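Protein PTHB1 (Homo sapiens, PDB 4YD8) serves as a subunit, with an N-terminal seven-bladed beta-propeller, of the BBSome, a coat complex required for ciliogenesis and thought to sort specific membrane proteins to the primary cilium. Local coordinates at residues D12-D20 and L53-A61; G38-V46 and G340-V350. All coordinates share one frame; numbering follows the deposited sequence.

Contact 1 of 2, residues D12-D20 and L53-A61; sequences DWWSTILGD and LRIFSPHPA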
ATOM      1  N   ASP A  12       8.807  16.635  11.413  1.00 30.32           N
ATOM      2  CA  ASP A  12       9.217  15.267  11.677  1.00 33.56           C
ATOM      3  C   ASP A  12       9.442  15.030  13.163  1.00 31.68           C
ATOM      4  O   ASP A  12       9.758  15.959  13.918  1.00 34.28           O
ATOM      5  CB  ASP A  12      10.489  14.931  10.905  1.00 35.26           C
ATOM      6  CG  ASP A  12      11.650  15.822  11.301  1.00 44.75           C
ATOM      7  OD1 ASP A  12      11.486  17.044  11.203  1.00 41.76           O
ATOM      8  OD2 ASP A  12      12.710  15.312  11.716  1.00 43.91           O
ATOM      9  N   TRP A  13       9.273  13.785  13.588  1.00 28.61           N
ATOM     10  CA  TRP A  13       9.499  13.465  14.985  1.00 32.04           C
ATOM     11  C   TRP A  13      10.231  12.143  15.161  1.00 32.08           C
ATOM     12  O   TRP A  13      10.477  11.725  16.291  1.00 26.89           O
ATOM     13  CB  TRP A  13       8.173  13.462  15.762  1.00 26.46           C
ATOM     14  CG  TRP A  13       7.109  12.537  15.233  1.00 25.00           C
ATOM     15  CD1 TRP A  13       6.148  12.830  14.299  1.00 24.94           C
ATOM     16  CD2 TRP A  13       6.880  11.184  15.633  1.00 24.41           C
ATOM     17  NE1 TRP A  13       5.352  11.727  14.081  1.00 23.55           N
ATOM     18  CE2 TRP A  13       5.770  10.711  14.899  1.00 24.43           C
ATOM     19  CE3 TRP A  13       7.508  10.321  16.546  1.00 28.09           C
ATOM     20  CZ2 TRP A  13       5.277   9.413  15.045  1.00 26.44           C
ATOM     21  CZ3 TRP A  13       7.021   9.034  16.689  1.00 32.71           C
ATOM     22  CH2 TRP A  13       5.919   8.586  15.936  1.00 28.45           C
ATOM     23  N   TRP A  14      10.592  11.497  14.052  1.00 26.20           N
ATOM     24  CA  TRP A  14      11.301  10.214  14.106  1.00 26.44           C
ATOM     25  C   TRP A  14      11.806   9.824  12.725  1.00 31.06           C
ATOM     26  O   TRP A  14      11.079   9.929  11.737  1.00 26.49           O
ATOM     27  CB  TRP A  14      10.399   9.101  14.639  1.00 27.79           C
ATOM     28  CG  TRP A  14      11.068   7.758  14.840  1.00 31.05           C
ATOM     29  CD1 TRP A  14      11.676   7.311  15.975  1.00 34.47           C
ATOM     30  CD2 TRP A  14      11.143   6.676  13.896  1.00 26.59           C
ATOM     31  NE1 TRP A  14      12.146   6.034  15.795  1.00 36.17           N
ATOM     32  CE2 TRP A  14      11.833   5.620  14.529  1.00 33.15           C
ATOM     33  CE3 TRP A  14      10.718   6.508  12.577  1.00 26.86           C
ATOM     34  CZ2 TRP A  14      12.089   4.404  13.892  1.00 33.96           C
ATOM     35  CZ3 TRP A  14      10.967   5.294  11.949  1.00 28.58           C
ATOM     36  CH2 TRP A  14      11.649   4.262  12.606  1.00 28.02           C
ATOM     37  N   SER A  15      13.047   9.360  12.654  1.00 27.40           N
ATOM     38  CA  SER A  15      13.536   8.786  11.415  1.00 29.32           C
ATOM     39  C   SER A  15      14.556   7.698  11.693  1.00 30.50           C
ATOM     40  O   SER A  15      15.162   7.643  12.764  1.00 31.35           O
ATOM     41  CB  SER A  15      14.135   9.866  10.505  1.00 32.13           C
ATOM     42  OG  SER A  15      15.401  10.298  10.971  1.00 37.81           O
ATOM     43  N   THR A  16      14.723   6.806  10.733  1.00 25.60           N
ATOM     44  CA  THR A  16      15.793   5.828  10.817  1.00 26.39           C
ATOM     45  C   THR A  16      16.278   5.522   9.409  1.00 30.33           C
ATOM     46  O   THR A  16      15.660   5.925   8.417  1.00 27.64           O
ATOM     47  CB  THR A  16      15.344   4.525  11.538  1.00 30.13           C
ATOM     48  OG1 THR A  16      16.496   3.780  11.963  1.00 33.81           O
ATOM     49  CG2 THR A  16      14.489   3.648  10.631  1.00 31.05           C
ATOM     50  N   ILE A  17      17.397   4.819   9.329  1.00 32.69           N
ATOM     51  CA  ILE A  17      17.884   4.325   8.054  1.00 34.85           C
ATOM     52  C   ILE A  17      17.900   2.806   8.129  1.00 34.07           C
ATOM     53  O   ILE A  17      18.468   2.233   9.058  1.00 33.13           O
ATOM     54  CB  ILE A  17      19.278   4.883   7.722  1.00 34.33           C
ATOM     55  CG1 ILE A  17      19.206   6.402   7.579  1.00 34.68           C
ATOM     56  CG2 ILE A  17      19.816   4.263   6.442  1.00 35.54           C
ATOM     57  CD1 ILE A  17      20.568   7.061   7.304  1.00 40.25           C
ATOM     58  N   LEU A  18      17.245   2.166   7.163  1.00 27.12           N
ATOM     59  CA  LEU A  18      17.054   0.718   7.173  1.00 27.64           C
ATOM     60  C   LEU A  18      18.220  -0.041   6.551  1.00 35.60           C
ATOM     61  O   LEU A  18      18.388  -0.041   5.333  1.00 37.48           O
ATOM     62  CB  LEU A  18      15.772   0.362   6.426  1.00 26.72           C
ATOM     63  CG  LEU A  18      14.500   0.977   6.996  1.00 31.56           C
ATOM     64  CD1 LEU A  18      13.295   0.530   6.189  1.00 34.23           C
ATOM     65  CD2 LEU A  18      14.355   0.567   8.439  1.00 26.55           C
ATOM     66  N   GLY A  19      19.018  -0.688   7.392  1.00 35.36           N
ATOM     67  CA  GLY A  19      20.127  -1.500   6.923  1.00 37.27           C
ATOM     68  C   GLY A  19      21.224  -0.704   6.245  1.00 43.34           C
ATOM     69  O   GLY A  19      21.328   0.514   6.418  1.00 43.08           O
ATOM     70  N   ASP A  20      22.046  -1.404   5.468  1.00 44.24           N
ATOM     71  CA  ASP A  20      23.185  -0.787   4.802  1.00 51.20           C
ATOM     72  C   ASP A  20      23.052  -0.882   3.293  1.00 48.59           C
ATOM     73  O   ASP A  20      23.245  -1.951   2.711  1.00 48.94           O
ATOM     74  CB  ASP A  20      24.492  -1.444   5.252  1.00 60.08           C
ATOM     75  CG  ASP A  20      25.694  -0.553   5.026  1.00 74.19           C
ATOM     76  OD1 ASP A  20      26.174  -0.476   3.875  1.00 76.67           O
ATOM     77  OD2 ASP A  20      26.154   0.077   6.001  1.00 81.26           O
ATOM     78  N   LEU A  53      12.771  -8.191   6.903  1.00 30.28           N
ATOM     79  CA  LEU A  53      11.463  -7.702   7.319  1.00 25.93           C
ATOM     80  C   LEU A  53      11.634  -7.002   8.665  1.00 26.13           C
ATOM     81  O   LEU A  53      12.188  -7.586   9.600  1.00 25.14           O
ATOM     82  CB  LEU A  53      10.452  -8.861   7.420  1.00 27.20           C
ATOM     83  CG  LEU A  53       8.941  -8.589   7.595  1.00 28.94           C
ATOM     84  CD1 LEU A  53       8.579  -8.005   8.963  1.00 26.75           C
ATOM     85  CD2 LEU A  53       8.417  -7.682   6.503  1.00 28.35           C
ATOM     86  N   ARG A  54      11.166  -5.762   8.764  1.00 23.16           N
ATOM     87  CA  ARG A  54      11.296  -4.996  10.006  1.00 23.63           C
ATOM     88  C   ARG A  54       9.941  -4.443  10.443  1.00 23.04           C
ATOM     89  O   ARG A  54       9.148  -4.019   9.616  1.00 22.65           O
ATOM     90  CB  ARG A  54      12.310  -3.846   9.831  1.00 24.66           C
ATOM     91  CG  ARG A  54      13.732  -4.337   9.526  1.00 24.18           C
ATOM     92  CD  ARG A  54      14.685  -3.198   9.146  1.00 28.21           C
ATOM     93  NE  ARG A  54      16.049  -3.685   8.933  1.00 32.12           N
ATOM     94  CZ  ARG A  54      16.619  -3.838   7.738  1.00 32.66           C
ATOM     95  NH1 ARG A  54      15.944  -3.561   6.629  1.00 27.56           N
ATOM     96  NH2 ARG A  54      17.867  -4.280   7.645  1.00 32.42           N
ATOM     97  N   ILE A  55       9.694  -4.441  11.747  1.00 24.09           N
ATOM     98  CA  ILE A  55       8.474  -3.863  12.297  1.00 20.04           C
ATOM     99  C   ILE A  55       8.842  -2.847  13.380  1.00 20.62           C
ATOM    100  O   ILE A  55       9.606  -3.166  14.295  1.00 22.81           O
ATOM    101  CB  ILE A  55       7.553  -4.937  12.909  1.00 23.68           C
ATOM    102  CG1 ILE A  55       7.232  -6.036  11.880  1.00 23.71           C
ATOM    103  CG2 ILE A  55       6.263  -4.292  13.446  1.00 21.57           C
ATOM    104  CD1 ILE A  55       6.337  -7.157  12.465  1.00 21.44           C
ATOM    105  N   PHE A  56       8.316  -1.634  13.259  1.00 18.51           N
ATOM    106  CA  PHE A  56       8.621  -0.546  14.199  1.00 19.25           C
ATOM    107  C   PHE A  56       7.380  -0.029  14.907  1.00 24.31           C
ATOM    108  O   PHE A  56       6.290   0.020  14.337  1.00 23.39           O
ATOM    109  CB  PHE A  56       9.269   0.667  13.502  1.00 20.74           C
ATOM    110  CG  PHE A  56      10.589   0.384  12.842  1.00 23.23           C
ATOM    111  CD1 PHE A  56      10.637  -0.076  11.534  1.00 27.58           C
ATOM    112  CD2 PHE A  56      11.786   0.603  13.525  1.00 27.59           C
ATOM    113  CE1 PHE A  56      11.854  -0.323  10.917  1.00 24.25           C
ATOM    114  CE2 PHE A  56      13.008   0.360  12.913  1.00 27.58           C
ATOM    115  CZ  PHE A  56      13.038  -0.114  11.601  1.00 26.61           C
ATOM    116  N   SER A  57       7.581   0.417  16.137  1.00 23.03           N
ATOM    117  CA  SER A  57       6.592   1.221  16.846  1.00 25.89           C
ATOM    118  C   SER A  57       7.327   2.460  17.346  1.00 25.22           C
ATOM    119  O   SER A  57       7.843   2.472  18.445  1.00 27.50           O
ATOM    120  CB  SER A  57       5.958   0.427  17.995  1.00 30.22           C
ATOM    121  OG  SER A  57       4.884   1.144  18.573  1.00 37.69           O
ATOM    122  N   PRO A  58       7.414   3.491  16.504  1.00 28.20           N
ATOM    123  CA  PRO A  58       8.298   4.633  16.786  1.00 28.83           C
ATOM    124  C   PRO A  58       7.819   5.507  17.941  1.00 29.03           C
ATOM    125  O   PRO A  58       6.619   5.675  18.155  1.00 28.11           O
ATOM    126  CB  PRO A  58       8.285   5.428  15.474  1.00 32.23           C
ATOM    127  CG  PRO A  58       7.063   4.980  14.757  1.00 36.15           C
ATOM    128  CD  PRO A  58       6.803   3.568  15.170  1.00 25.75           C
ATOM    129  N   HIS A  59       8.777   6.060  18.670  1.00 26.06           N
ATOM    130  CA  HIS A  59       8.500   6.991  19.758  1.00 30.50           C
ATOM    131  C   HIS A  59       9.416   8.188  19.595  1.00 32.50           C
ATOM    132  O   HIS A  59      10.550   8.043  19.146  1.00 32.69           O
ATOM    133  CB  HIS A  59       8.726   6.334  21.125  1.00 39.42           C
ATOM    134  CG  HIS A  59       7.790   5.205  21.417  1.00 47.34           C
ATOM    135  ND1 HIS A  59       7.981   3.933  20.925  1.00 50.09           N
ATOM    136  CD2 HIS A  59       6.652   5.157  22.149  1.00 55.70           C
ATOM    137  CE1 HIS A  59       7.001   3.150  21.336  1.00 54.22           C
ATOM    138  NE2 HIS A  59       6.180   3.871  22.079  1.00 59.44           N
ATOM    139  N   PRO A  60       8.935   9.378  19.964  1.00 33.13           N
ATOM    140  CA  PRO A  60       9.812  10.547  19.891  1.00 32.01           C
ATOM    141  C   PRO A  60      10.924  10.477  20.937  1.00 32.77           C
ATOM    142  O   PRO A  60      10.805   9.750  21.929  1.00 31.56           O
ATOM    143  CB  PRO A  60       8.858  11.715  20.166  1.00 34.42           C
ATOM    144  CG  PRO A  60       7.815  11.119  21.033  1.00 38.99           C
ATOM    145  CD  PRO A  60       7.608   9.717  20.500  1.00 33.13           C
ATOM    146  N   ALA A  61      11.990  11.229  20.696  1.00 30.98           N
ATOM    147  CA  ALA A  61      13.128  11.292  21.596  1.00 32.97           C
ATOM    148  C   ALA A  61      12.684  11.598  23.029  1.00 40.61           C
ATOM    149  O   ALA A  61      11.931  12.546  23.265  1.00 35.32           O
ATOM    150  CB  ALA A  61      14.118  12.341  21.105  1.00 34.02           C
TER
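With chi1 at -175°, Trp14 carries its indole on the carbonyl side of its own backbone and sets it against Pro58 and Phe56; the neighbouring Trp13, with chi1 at 56°, holds its CG between N and C and swings its six-membered ring in toward Pro58 and Pro60. Both tryptophans sit opposite Cys360 in a classic beta bulge on strand 8-17, the outer strand that completes the closing blade of the beta-propeller, and they meet the end of strand 52-56 and the loop that follows it in the first blade. No hydrogen bond joins the two segments; they bury 492 Å² between them, mostly through side chains against side chains or backbone. Pro58 CB stands 3.5 Å from the centroid of the five-membered ring of Trp14, almost on the ring normal, which defines a CH-pi contact. Farther out on the same indole, its edge points to the face of Phe56 in an offset edge-to-face pair, the planes 62° apart and Trp14 CH2 3.8 Å from Phe56 CD2. The Phe56 ring is also met obliquely by Leu18, whose CD2 comes within 3.5 Å of Phe56 CZ, and by Thr16, whose CG2 lies 4.1 Å from that same CZ. The edge of the Trp13 ring faces the backbone from Pro58 to Pro60, CZ3 lying 3.7 Å from Pro58 O; its CH2 also packs 4.0 Å from Pro58 CG, while the indole stacks on Tyr362. Polar ends are settled outside the segments: Asp71 accepts from Trp14 NE1, and Arg54 forms salt bridges with Glu22 and Glu75. The extended Arg54 chain leaves its guanidinium face against the backbone where the strand has ended, with Gly19 N off the centre of that face and 3.8 Å from Arg54 NH2.

Contact 2 of 2, residues G38-V46 and G340-V350; sequences GNGQDKIIV and GCLHDLKGVIV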
ATOM      1  N   GLY A  38      -4.907  -3.772  21.412  1.00 32.30           N
ATOM      2  CA  GLY A  38      -6.177  -3.203  21.789  1.00 34.39           C
ATOM      3  C   GLY A  38      -6.216  -1.689  21.706  1.00 41.23           C
ATOM      4  O   GLY A  38      -7.293  -1.106  21.605  1.00 47.31           O
ATOM      5  N   ASN A  39      -5.060  -1.036  21.751  1.00 35.91           N
ATOM      6  CA  ASN A  39      -5.067   0.430  21.701  1.00 46.96           C
ATOM      7  C   ASN A  39      -5.222   0.946  20.267  1.00 45.46           C
ATOM      8  O   ASN A  39      -5.358   2.147  20.034  1.00 43.80           O
ATOM      9  CB  ASN A  39      -3.807   1.006  22.347  1.00 48.48           C
ATOM     10  CG  ASN A  39      -2.524   0.543  21.672  1.00 50.26           C
ATOM     11  OD1 ASN A  39      -2.504   0.158  20.494  1.00 46.01           O
ATOM     12  ND2 ASN A  39      -1.435   0.582  22.426  1.00 52.55           N
ATOM     13  N   GLY A  40      -5.191   0.024  19.314  1.00 38.20           N
ATOM     14  CA  GLY A  40      -5.477   0.349  17.926  1.00 38.01           C
ATOM     15  C   GLY A  40      -4.386   1.109  17.182  1.00 39.83           C
ATOM     16  O   GLY A  40      -4.619   1.641  16.101  1.00 41.72           O
ATOM     17  N   GLN A  41      -3.190   1.165  17.750  1.00 27.22           N
ATOM     18  CA  GLN A  41      -2.079   1.856  17.095  1.00 25.74           C
ATOM     19  C   GLN A  41      -1.512   1.085  15.908  1.00 26.71           C
ATOM     20  O   GLN A  41      -1.361  -0.140  15.963  1.00 28.37           O
ATOM     21  CB  GLN A  41      -0.964   2.121  18.106  1.00 29.70           C
ATOM     22  CG  GLN A  41      -1.404   3.022  19.227  1.00 40.82           C
ATOM     23  CD  GLN A  41      -1.623   4.422  18.731  1.00 48.63           C
ATOM     24  OE1 GLN A  41      -0.677   5.090  18.304  1.00 45.10           O
ATOM     25  NE2 GLN A  41      -2.870   4.871  18.749  1.00 58.83           N
ATOM     26  N   ASP A  42      -1.160   1.796  14.837  1.00 25.24           N
ATOM     27  CA  ASP A  42      -0.460   1.137  13.739  1.00 23.56           C
ATOM     28  C   ASP A  42       0.980   0.825  14.118  1.00 25.32           C
ATOM     29  O   ASP A  42       1.537   1.425  15.034  1.00 25.20           O
ATOM     30  CB  ASP A  42      -0.469   1.995  12.469  1.00 22.95           C
ATOM     31  CG  ASP A  42      -1.846   2.103  11.865  1.00 30.01           C
ATOM     32  OD1 ASP A  42      -2.574   1.081  11.899  1.00 27.95           O
ATOM     33  OD2 ASP A  42      -2.194   3.196  11.369  1.00 33.53           O
ATOM     34  N   LYS A  43       1.561  -0.138  13.420  1.00 20.40           N
ATOM     35  CA  LYS A  43       3.004  -0.340  13.449  1.00 21.64           C
ATOM     36  C   LYS A  43       3.500  -0.144  12.029  1.00 23.27           C
ATOM     37  O   LYS A  43       2.728  -0.299  11.090  1.00 22.03           O
ATOM     38  CB  LYS A  43       3.382  -1.730  13.957  1.00 23.28           C
ATOM     39  CG  LYS A  43       3.216  -1.888  15.462  1.00 32.51           C
ATOM     40  CD  LYS A  43       1.767  -2.089  15.831  1.00 34.59           C
ATOM     41  CE  LYS A  43       1.546  -1.881  17.322  1.00 32.68           C
ATOM     42  NZ  LYS A  43       0.094  -1.934  17.600  1.00 29.97           N
ATOM     43  N   ILE A  44       4.774   0.205  11.876  1.00 18.24           N
ATOM     44  CA  ILE A  44       5.362   0.342  10.547  1.00 18.75           C
ATOM     45  C   ILE A  44       5.977  -1.000  10.174  1.00 20.91           C
ATOM     46  O   ILE A  44       6.815  -1.529  10.918  1.00 22.67           O
ATOM     47  CB  ILE A  44       6.442   1.425  10.498  1.00 20.60           C
ATOM     48  CG1 ILE A  44       5.900   2.771  10.983  1.00 21.88           C
ATOM     49  CG2 ILE A  44       7.013   1.575   9.096  1.00 19.22           C
ATOM     50  CD1 ILE A  44       7.002   3.780  11.176  1.00 23.57           C
ATOM     51  N   ILE A  45       5.550  -1.560   9.046  1.00 19.25           N
ATOM     52  CA  ILE A  45       6.147  -2.792   8.546  1.00 18.44           C
ATOM     53  C   ILE A  45       6.850  -2.484   7.241  1.00 19.12           C
ATOM     54  O   ILE A  45       6.239  -1.923   6.332  1.00 20.72           O
ATOM     55  CB  ILE A  45       5.106  -3.911   8.288  1.00 21.14           C
ATOM     56  CG1 ILE A  45       4.280  -4.182   9.549  1.00 25.64           C
ATOM     57  CG2 ILE A  45       5.818  -5.185   7.775  1.00 18.90           C
ATOM     58  CD1 ILE A  45       2.909  -3.593   9.518  1.00 27.85           C
ATOM     59  N   VAL A  46       8.134  -2.827   7.160  1.00 17.75           N
ATOM     60  CA  VAL A  46       8.889  -2.599   5.937  1.00 19.42           C
ATOM     61  C   VAL A  46       9.667  -3.843   5.535  1.00 22.92           C
ATOM     62  O   VAL A  46      10.401  -4.411   6.350  1.00 23.49           O
ATOM     63  CB  VAL A  46       9.890  -1.419   6.068  1.00 27.90           C
ATOM     64  CG1 VAL A  46      10.619  -1.197   4.734  1.00 26.68           C
ATOM     65  CG2 VAL A  46       9.178  -0.137   6.462  1.00 30.66           C
ATOM     66  N   GLY A 340      -1.247   7.084   9.194  1.00 23.53           N
ATOM     67  CA  GLY A 340      -1.852   6.208  10.177  1.00 25.50           C
ATOM     68  C   GLY A 340      -1.764   6.725  11.580  1.00 28.64           C
ATOM     69  O   GLY A 340      -1.459   7.896  11.814  1.00 30.82           O
ATOM     70  N   CYS A 341      -2.034   5.832  12.523  1.00 24.97           N
ATOM     71  CA  CYS A 341      -2.060   6.193  13.928  0.50 26.22           C
ATOM     72  C   CYS A 341      -0.813   5.695  14.647  1.00 30.45           C
ATOM     73  O   CYS A 341      -0.630   4.483  14.843  1.00 26.51           O
ATOM     74  CB  CYS A 341      -3.316   5.631  14.590  0.50 32.26           C
ATOM     75  SG  CYS A 341      -3.479   6.071  16.316  0.50 36.61           S
ATOM     76  N   LEU A 342       0.039   6.634  15.037  1.00 27.99           N
ATOM     77  CA  LEU A 342       1.307   6.343  15.691  1.00 24.90           C
ATOM     78  C   LEU A 342       1.466   7.310  16.835  1.00 26.15           C
ATOM     79  O   LEU A 342       0.949   8.417  16.759  1.00 31.85           O
ATOM     80  CB  LEU A 342       2.473   6.491  14.719  1.00 23.78           C
ATOM     81  CG  LEU A 342       2.404   5.621  13.453  1.00 32.34           C
ATOM     82  CD1 LEU A 342       3.417   6.098  12.439  1.00 33.30           C
ATOM     83  CD2 LEU A 342       2.690   4.182  13.816  1.00 31.51           C
ATOM     84  N   HIS A 343       2.154   6.886  17.890  1.00 30.19           N
ATOM     85  CA  HIS A 343       2.395   7.751  19.045  1.00 35.80           C
ATOM     86  C   HIS A 343       1.061   8.270  19.595  1.00 40.07           C
ATOM     87  O   HIS A 343       0.968   9.392  20.102  1.00 38.63           O
ATOM     88  CB  HIS A 343       3.342   8.901  18.648  1.00 35.68           C
ATOM     89  CG  HIS A 343       3.771   9.773  19.791  1.00 39.41           C
ATOM     90  ND1 HIS A 343       4.166   9.268  21.013  1.00 39.28           N
ATOM     91  CD2 HIS A 343       3.871  11.122  19.893  1.00 40.19           C
ATOM     92  CE1 HIS A 343       4.489  10.267  21.817  1.00 41.92           C
ATOM     93  NE2 HIS A 343       4.320  11.400  21.163  1.00 41.50           N
ATOM     94  N   ASP A 344       0.031   7.436  19.464  1.00 37.92           N
ATOM     95  CA  ASP A 344      -1.320   7.721  19.946  1.00 37.33           C
ATOM     96  C   ASP A 344      -1.947   8.942  19.297  1.00 42.26           C
ATOM     97  O   ASP A 344      -2.831   9.575  19.877  1.00 47.16           O
ATOM     98  CB  ASP A 344      -1.320   7.895  21.466  1.00 44.37           C
ATOM     99  CG  ASP A 344      -0.712   6.708  22.178  1.00 61.35           C
ATOM    100  OD1 ASP A 344      -1.084   5.559  21.848  1.00 66.98           O
ATOM    101  OD2 ASP A 344       0.153   6.919  23.054  1.00 69.70           O
ATOM    102  N   LEU A 345      -1.489   9.251  18.091  1.00 39.52           N
ATOM    103  CA  LEU A 345      -1.962  10.385  17.308  1.00 41.04           C
ATOM    104  C   LEU A 345      -2.433   9.915  15.951  1.00 45.57           C
ATOM    105  O   LEU A 345      -1.805   9.041  15.357  1.00 47.41           O
ATOM    106  CB  LEU A 345      -0.841  11.415  17.138  1.00 39.01           C
ATOM    107  CG  LEU A 345      -0.391  12.059  18.444  1.00 42.59           C
ATOM    108  CD1 LEU A 345       0.958  12.725  18.273  1.00 45.99           C
ATOM    109  CD2 LEU A 345      -1.429  13.052  18.897  1.00 43.43           C
ATOM    110  N   LYS A 346      -3.524  10.481  15.448  1.00 40.75           N
ATOM    111  CA  LYS A 346      -3.971  10.125  14.101  1.00 43.61           C
ATOM    112  C   LYS A 346      -3.313  11.037  13.060  1.00 37.33           C
ATOM    113  O   LYS A 346      -2.756  12.085  13.403  1.00 39.60           O
ATOM    114  CB  LYS A 346      -5.497  10.202  13.984  1.00 53.64           C
ATOM    115  CG  LYS A 346      -6.266   9.298  14.942  1.00 62.36           C
ATOM    116  CD  LYS A 346      -7.687   9.073  14.437  1.00 68.91           C
ATOM    117  CE  LYS A 346      -8.462   8.108  15.321  1.00 72.59           C
ATOM    118  NZ  LYS A 346      -8.748   8.688  16.663  1.00 75.25           N
ATOM    119  N   GLY A 347      -3.370  10.624  11.802  1.00 35.39           N
ATOM    120  CA  GLY A 347      -2.862  11.441  10.710  1.00 40.04           C
ATOM    121  C   GLY A 347      -1.356  11.639  10.680  1.00 40.90           C
ATOM    122  O   GLY A 347      -0.876  12.655  10.181  1.00 39.33           O
ATOM    123  N   VAL A 348      -0.607  10.673  11.204  1.00 29.66           N
ATOM    124  CA  VAL A 348       0.848  10.716  11.105  1.00 24.01           C
ATOM    125  C   VAL A 348       1.292  10.246   9.720  1.00 25.85           C
ATOM    126  O   VAL A 348       0.842   9.215   9.239  1.00 22.78           O
ATOM    127  CB  VAL A 348       1.522   9.855  12.193  1.00 26.50           C
ATOM    128  CG1 VAL A 348       3.019   9.676  11.892  1.00 22.56           C
ATOM    129  CG2 VAL A 348       1.313  10.477  13.582  1.00 26.12           C
ATOM    130  N   ILE A 349       2.165  11.014   9.082  1.00 21.50           N
ATOM    131  CA  ILE A 349       2.695  10.674   7.762  1.00 23.37           C
ATOM    132  C   ILE A 349       3.947   9.828   7.904  1.00 25.25           C
ATOM    133  O   ILE A 349       4.852  10.182   8.660  1.00 21.57           O
ATOM    134  CB  ILE A 349       3.054  11.931   6.937  1.00 25.17           C
ATOM    135  CG1 ILE A 349       1.818  12.779   6.658  1.00 31.67           C
ATOM    136  CG2 ILE A 349       3.723  11.556   5.597  1.00 23.74           C
ATOM    137  CD1 ILE A 349       2.168  14.058   5.910  1.00 34.74           C
ATOM    138  N   VAL A 350       3.996   8.713   7.188  1.00 19.73           N
ATOM    139  CA  VAL A 350       5.204   7.895   7.157  1.00 19.60           C
ATOM    140  C   VAL A 350       5.709   7.837   5.721  1.00 24.71           C
ATOM    141  O   VAL A 350       4.954   7.478   4.819  1.00 22.27           O
ATOM    142  CB  VAL A 350       4.957   6.467   7.667  1.00 22.80           C
ATOM    143  CG1 VAL A 350       6.253   5.634   7.599  1.00 21.90           C
ATOM    144  CG2 VAL A 350       4.369   6.493   9.097  1.00 20.03           C
TER
HETATM  145  O   HOH W   1       1.620   3.897  19.145  1.00 46.89           O
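Gln41 reaches across to the type I' turn from Leu342 to Leu345, its chain folded at chi2 (-70°) to bring the amide there. An Asx turn just before it, in which Asn39 OD1 accepts from Gln41 N at 3.0 Å, bends the loop that leads into strand 43-47 of the propeller's first blade. Across from Gln41 and Asp42 lies strand 334-342, the innermost of the closing blade. Gln41 OE1 accepts from Asp344 N at 2.7 Å, with the donor above the carbonyl plane and the bond bent to 143°. A water donates to the same OE1 at 2.7 Å and accepts only weakly from His343 N, so one amide oxygen collects two donors beside the turn. Asp42 takes both backbone polar groups of Cys341. Its N donates to Cys341 O at 2.7 Å, in the carbonyl plane, while its OD2 receives Cys341 N at 2.9 Å along a nearly straight path (163°), from above the carboxylate plane. Leu342 turns its end back toward 38-46, CD1 lying 4.4 Å from Ile44 CG1. Lys43 points away from the hairpin; its NZ folds back to Gln41 O at 2.8 Å and forms a salt bridge with Asp35. Ile44 then changes the character of the interface, its CD1 meeting Val350 CG1 tip to tip at 4.1 Å, with Leu29, Leu31 and Cys360 nearby. Since the N and O of Gly340 pair with Val348, those of Cys341 lie on the strand's other edge and face 38-46, where Asp42 satisfies them much as a neighbouring strand would. The chemistry thus implies an interblade seam that is polar at the loop and turn, held by directional bonds, and apolar where the strands continue.

How the contacts relate
Contacts 1 and 2 are two parts of one seam, between the first blade and the blade closed by strand 8-17, with centres 12 Å apart. Contact 2 uses the inner hairpin of the closing blade, strands 334-342 and 348-353 with their turn; contact 1 uses its outer strand. Within the first blade they are coupled directly: strands 43-47 and 52-56 are antiparallel neighbours, with probable hydrogen bonds from Phe56 N to Ile44 O (2.8 Å) and from Arg54 N to Val46 O (2.9 Å). Between the blades, Pro60 CD of contact 1 packs 3.4 Å from His343 CE1 of contact 2, whose ring also meets that of Trp13. Both lie away from Gly145, a site critical for protein stability.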